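Putative peptide ABC-transport system periplasmic peptide-binding protein (Campylobacter jejuni, PDB 4OEV) binds nickel(II), here together with oxalate, as the extracytoplasmic solute-binding component of an ABC-type importer, and belongs to a family generally assigned to peptide transport. Local coordinates at residues E334-S339 with K363-P368; P342-L347 with S379-W384. All coordinates share one frame; numbering follows the deposited sequence.

Contact 1 (E334-S339 with K363-P368); sequences EIWAMS and KVVAKP
The indole of W336 carries the methyl CG1 of V365 on one face, 3.4 Å from the centroid of its six-membered ring and only 5° off the normal, a CH-pi contact. This packing belongs to the parallel strand pair of a right-handed beta-alpha-beta crossover, with helix 342-357 between the strands in sequence. At the indole's edge, NE1 hydrogen-bonds in the ring plane to E334 OE2 (2.8 Å), reaching that oxygen from above the carboxylate plane; the bond helps to hold the indole's rotation over V365. K367 CG approaches CZ3 obliquely. Five backbone hydrogen bonds alternate across the pair: I335 and A337 each use both N-H and C=O, and S339 N closes the row on K367 O. Most donors stand above the carbonyl plane, whereas K367 N meets A337 O nearly along the C=O axis. On the face opposite W336, I335 and V364 both reach A348 of the helix. E334 and K363 extend alongside each other with OE1 and NZ 4.5 Å apart, beyond a salt bridge. Where the strands end, S339 OG takes the crowded position between its N and carbonyl carbon (chi1 60°), bringing it 3.6 Å from P368 CD.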
loop_
_atom_site.group_PDB
_atom_site.type_symbol
_atom_site.label_atom_id
_atom_site.label_comp_id
_atom_site.label_asym_id
_atom_site.label_seq_id
_atom_site.Cartn_x
_atom_site.Cartn_y
_atom_site.Cartn_z
ATOM N N GLU A 334 4.987 8.721 23.100
ATOM C CA GLU A 334 5.924 9.041 22.021
ATOM C C GLU A 334 5.254 9.018 20.671
ATOM O O GLU A 334 4.320 8.246 20.452
ATOM C CB GLU A 334 7.094 8.082 22.019
ATOM C CG GLU A 334 7.899 8.156 23.279
ATOM C CD GLU A 334 8.938 7.074 23.364
ATOM O OE1 GLU A 334 9.860 7.262 24.179
ATOM O OE2 GLU A 334 8.811 6.037 22.636
ATOM N N ILE A 335 5.716 9.882 19.770
ATOM C CA ILE A 335 5.243 9.862 18.381
ATOM C C ILE A 335 6.429 9.505 17.488
ATOM O O ILE A 335 7.397 10.263 17.436
ATOM C CB ILE A 335 4.675 11.231 17.962
ATOM C CG1 ILE A 335 3.528 11.656 18.884
ATOM C CG2 ILE A 335 4.221 11.205 16.531
ATOM C CD1 ILE A 335 3.251 13.182 18.808
ATOM N N TRP A 336 6.377 8.364 16.799
ATOM C CA TRP A 336 7.512 7.923 16.004
ATOM C C TRP A 336 7.310 8.206 14.507
ATOM O O TRP A 336 6.206 8.022 13.978
ATOM C CB TRP A 336 7.754 6.423 16.224
ATOM C CG TRP A 336 8.407 6.105 17.567
ATOM C CD1 TRP A 336 7.889 6.340 18.827
ATOM C CD2 TRP A 336 9.681 5.493 17.769
ATOM N NE1 TRP A 336 8.780 5.917 19.794
ATOM C CE2 TRP A 336 9.883 5.393 19.171
ATOM C CE3 TRP A 336 10.684 5.033 16.902
ATOM C CZ2 TRP A 336 11.037 4.837 19.718
ATOM C CZ3 TRP A 336 11.846 4.487 17.455
ATOM C CH2 TRP A 336 12.000 4.391 18.849
ATOM N N ALA A 337 8.364 8.663 13.827
ATOM C CA ALA A 337 8.271 8.944 12.389
ATOM C C ALA A 337 9.469 8.361 11.690
ATOM O O ALA A 337 10.569 8.328 12.256
ATOM C CB ALA A 337 8.191 10.495 12.098
ATOM N N MET A 338 9.252 7.899 10.452
ATOM C CA MET A 338 10.356 7.528 9.579
ATOM C C MET A 338 11.243 8.744 9.301
ATOM O O MET A 338 10.775 9.676 8.652
ATOM C CB MET A 338 9.816 6.986 8.254
ATOM C CG MET A 338 8.911 5.747 8.377
ATOM S SD MET A 338 8.332 5.391 6.735
ATOM C CE MET A 338 7.362 3.879 6.951
ATOM N N SER A 339 12.496 8.735 9.765
ATOM C CA SER A 339 13.365 9.917 9.670
ATOM C C SER A 339 13.804 10.221 8.244
ATOM O O SER A 339 14.220 11.344 7.965
ATOM C CB SER A 339 14.586 9.772 10.587
ATOM O OG SER A 339 15.355 8.638 10.241
ATOM N N LYS A 363 6.679 13.264 22.796
ATOM C CA LYS A 363 8.078 13.283 22.401
ATOM C C LYS A 363 8.216 12.777 20.994
ATOM O O LYS A 363 7.760 11.654 20.721
ATOM C CB LYS A 363 8.890 12.395 23.350
ATOM C CG LYS A 363 10.371 12.300 22.995
ATOM C CD LYS A 363 11.076 11.280 23.876
ATOM C CE LYS A 363 12.528 11.115 23.453
ATOM N NZ LYS A 363 13.300 10.222 24.384
ATOM N N VAL A 364 8.850 13.536 20.105
ATOM C CA VAL A 364 8.978 13.031 18.723
ATOM C C VAL A 364 10.237 12.176 18.598
ATOM O O VAL A 364 11.317 12.561 19.025
ATOM C CB VAL A 364 8.970 14.172 17.689
ATOM C CG1 VAL A 364 9.209 13.620 16.263
ATOM C CG2 VAL A 364 7.611 14.891 17.721
ATOM N N VAL A 365 10.079 10.964 18.068
ATOM C CA VAL A 365 11.225 10.090 17.899
ATOM C C VAL A 365 11.348 9.736 16.408
ATOM O O VAL A 365 10.529 9.022 15.877
ATOM C CB VAL A 365 11.082 8.809 18.762
ATOM C CG1 VAL A 365 12.335 7.931 18.624
ATOM C CG2 VAL A 365 10.759 9.189 20.260
ATOM N N ALA A 366 12.387 10.232 15.753
ATOM C CA ALA A 366 12.527 10.022 14.296
ATOM C C ALA A 366 13.693 9.070 14.071
ATOM O O ALA A 366 14.803 9.374 14.495
ATOM C CB ALA A 366 12.746 11.388 13.578
ATOM N N LYS A 367 13.426 7.903 13.477
ATOM C CA LYS A 367 14.460 6.893 13.189
ATOM C C LYS A 367 14.228 6.362 11.755
ATOM O O LYS A 367 13.119 6.469 11.238
ATOM C CB LYS A 367 14.394 5.740 14.203
ATOM C CG LYS A 367 14.627 6.142 15.677
ATOM C CD LYS A 367 16.065 6.508 15.974
ATOM C CE LYS A 367 16.243 6.964 17.416
ATOM N NZ LYS A 367 17.597 7.565 17.661
ATOM N N PRO A 368 15.255 5.775 11.121
ATOM C CA PRO A 368 15.128 5.325 9.718
ATOM C C PRO A 368 14.096 4.223 9.536
ATOM O O PRO A 368 14.101 3.297 10.335
ATOM C CB PRO A 368 16.525 4.779 9.394
ATOM C CG PRO A 368 17.422 5.418 10.374
ATOM C CD PRO A 368 16.613 5.564 11.636
#

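Contact 2 (P342-L347 with S379-W384); sequences PLRVSL and SFLIGW. With OXL (oxalate ion), chain D.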
loop_
_atom_site.group_PDB
_atom_site.type_symbol
_atom_site.label_atom_id
_atom_site.label_comp_id
_atom_site.label_asym_id
_atom_site.label_seq_id
_atom_site.Cartn_x
_atom_site.Cartn_y
_atom_site.Cartn_z
ATOM N N PRO A 342 10.593 13.242 4.986
ATOM C CA PRO A 342 10.506 14.584 5.558
ATOM C C PRO A 342 9.072 14.949 5.851
ATOM O O PRO A 342 8.860 15.713 6.802
ATOM C CB PRO A 342 11.100 15.498 4.485
ATOM C CG PRO A 342 10.852 14.757 3.144
ATOM C CD PRO A 342 10.998 13.266 3.555
ATOM N N LEU A 343 8.125 14.380 5.103
ATOM C CA LEU A 343 6.714 14.677 5.304
ATOM C C LEU A 343 6.250 14.156 6.659
ATOM O O LEU A 343 5.576 14.866 7.435
ATOM C CB LEU A 343 5.885 14.096 4.175
ATOM C CG LEU A 343 4.383 14.313 4.345
ATOM C CD1 LEU A 343 4.119 15.796 4.560
ATOM C CD2 LEU A 343 3.681 13.861 3.098
ATOM N N ARG A 344 6.673 12.942 6.976
ATOM C CA ARG A 344 6.262 12.321 8.236
ATOM C C ARG A 344 6.943 12.980 9.421
ATOM O O ARG A 344 6.304 13.176 10.469
ATOM C CB ARG A 344 6.551 10.813 8.210
ATOM C CG ARG A 344 6.018 10.134 6.971
ATOM C CD ARG A 344 5.898 8.641 7.199
ATOM N NE ARG A 344 5.724 7.822 5.988
ATOM C CZ ARG A 344 5.058 6.656 5.955
ATOM N NH1 ARG A 344 4.984 5.934 4.831
ATOM N NH2 ARG A 344 4.425 6.216 7.040
ATOM N N VAL A 345 8.225 13.334 9.285
ATOM C CA VAL A 345 8.911 14.081 10.332
ATOM C C VAL A 345 8.195 15.402 10.610
ATOM O O VAL A 345 7.975 15.762 11.792
ATOM C CB VAL A 345 10.384 14.398 9.968
ATOM C CG1 VAL A 345 10.983 15.397 10.979
ATOM C CG2 VAL A 345 11.195 13.096 9.854
ATOM N N SER A 346 7.835 16.125 9.544
ATOM C CA SER A 346 7.130 17.401 9.702
ATOM C C SER A 346 5.797 17.191 10.389
ATOM O O SER A 346 5.419 17.927 11.285
ATOM C CB SER A 346 6.916 18.087 8.356
ATOM O OG SER A 346 8.141 18.640 7.889
ATOM N N LEU A 347 5.065 16.175 9.948
ATOM C CA LEU A 347 3.801 15.857 10.581
ATOM C C LEU A 347 3.892 15.482 12.063
ATOM O O LEU A 347 3.028 15.898 12.835
ATOM C CB LEU A 347 3.119 14.706 9.808
ATOM C CG LEU A 347 2.532 15.133 8.464
ATOM C CD1 LEU A 347 2.078 13.839 7.724
ATOM C CD2 LEU A 347 1.406 16.152 8.612
ATOM N N SER A 379 2.825 5.549 19.293
ATOM C CA SER A 379 2.105 5.999 18.127
ATOM C C SER A 379 3.105 6.176 16.982
ATOM O O SER A 379 4.338 6.262 17.208
ATOM C CB SER A 379 1.333 7.287 18.417
ATOM O OG SER A 379 2.190 8.397 18.682
ATOM N N PHE A 380 2.587 6.202 15.774
ATOM C CA PHE A 380 3.424 6.074 14.579
ATOM C C PHE A 380 2.788 6.849 13.430
ATOM O O PHE A 380 1.579 6.741 13.225
ATOM C CB PHE A 380 3.577 4.556 14.207
ATOM C CG PHE A 380 4.438 4.303 13.000
ATOM C CD1 PHE A 380 5.820 4.413 13.085
ATOM C CD2 PHE A 380 3.856 3.933 11.786
ATOM C CE1 PHE A 380 6.615 4.162 11.961
ATOM C CE2 PHE A 380 4.655 3.674 10.652
ATOM C CZ PHE A 380 6.022 3.812 10.738
ATOM N N LEU A 381 3.589 7.645 12.702
ATOM C CA LEU A 381 3.089 8.420 11.575
ATOM C C LEU A 381 3.006 7.436 10.394
ATOM O O LEU A 381 3.992 7.261 9.696
ATOM C CB LEU A 381 4.028 9.598 11.242
ATOM C CG LEU A 381 3.311 10.840 10.682
ATOM C CD1 LEU A 381 2.502 10.505 9.453
ATOM C CD2 LEU A 381 2.372 11.421 11.715
ATOM N N ILE A 382 1.837 6.831 10.231
ATOM C CA ILE A 382 1.587 5.646 9.369
ATOM C C ILE A 382 0.958 6.057 8.033
ATOM O O ILE A 382 0.538 7.206 7.881
ATOM C CB ILE A 382 0.630 4.670 10.121
ATOM C CG1 ILE A 382 0.685 3.221 9.541
ATOM C CG2 ILE A 382 -0.849 5.193 9.963
ATOM C CD1 ILE A 382 0.062 2.207 10.496
ATOM N N GLY A 383 0.885 5.142 7.032
ATOM C CA GLY A 383 0.229 5.508 5.799
ATOM C C GLY A 383 -0.281 4.151 5.202
ATOM O O GLY A 383 0.319 3.126 5.519
ATOM N N TRP A 384 -1.382 4.168 4.447
ATOM C CA TRP A 384 -1.895 2.970 3.700
ATOM C C TRP A 384 -2.707 3.488 2.557
ATOM O O TRP A 384 -2.965 4.673 2.489
ATOM C CB TRP A 384 -2.807 2.059 4.564
ATOM C CG TRP A 384 -2.178 1.450 5.747
ATOM C CD1 TRP A 384 -2.448 1.736 7.078
ATOM C CD2 TRP A 384 -1.169 0.466 5.745
ATOM N NE1 TRP A 384 -1.634 0.973 7.888
ATOM C CE2 TRP A 384 -0.863 0.167 7.087
ATOM C CE3 TRP A 384 -0.522 -0.254 4.728
ATOM C CZ2 TRP A 384 0.090 -0.793 7.435
ATOM C CZ3 TRP A 384 0.434 -1.191 5.084
ATOM C CH2 TRP A 384 0.710 -1.463 6.417
HETATM C C1 OXL D . 3.629 2.893 6.363
HETATM C C2 OXL D . 3.269 1.412 6.409
HETATM O O1 OXL D . 3.377 3.734 7.325
HETATM O O2 OXL D . 3.243 0.888 7.538
HETATM O O3 OXL D . 4.239 3.261 5.338
HETATM O O4 OXL D . 3.156 0.695 5.346
#
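R344 leaves helix 342-357 with CG anti to its carbonyl carbon (chi1 -50°) and runs extended from CG to NE, carrying the guanidinium past the C=O of L381 to the oxalate. Helix and strand segments run at 138° to each other in this family 5 periplasmic-binding-protein fold, their axes 9.1 Å apart, so the long arginine chain spans the gap. NH2 donates twice in the guanidinium plane: to L381 O at 2.9 Å, on a lone pair, and to oxalate O1 at 2.7 Å. NH1 adds a bond to oxalate O3 (2.8 Å), making a two-pronged grip on one carboxylate. G383 N gives O1 a further, weak bond, while CE2 of F380 approaches O1 with the ring edge. At the other end of the anion, O4 lies over one face of the W384 indole, 3.3 Å from CZ3. One helical turn on from R344, L347 crosses L381 at about a right angle, their CD1 methyls 3.8 Å apart. D341, in the second shell, forms a salt bridge with NE and probably helps to position the guanidinium. Flanked by D341 and the oxalate, protonated R344, with the nickel ion, probably offsets the negative charge of the anion.

The two contacts show how one beta-alpha-beta unit can serve both scaffold and site. Contact 1 joins its strands at the partly exposed border of their sheet; contact 2, wholly buried, sets helix 342-357 against strand 379-384. Main-chain bonds and apolar side chains hold the first; the second rests on one charged side chain, which also grips the anion, and on the packing of L347 and L381. Strand 329-338 joins them, with 361-367 along one side and its backbone bonded to 379-384 on the other, W336 O receiving L381 N at 2.9 Å. M338, at the strand's end, packs SD 3.6 Å from R344 CZ and touches the oxalate, so contact 1 reaches the pocket.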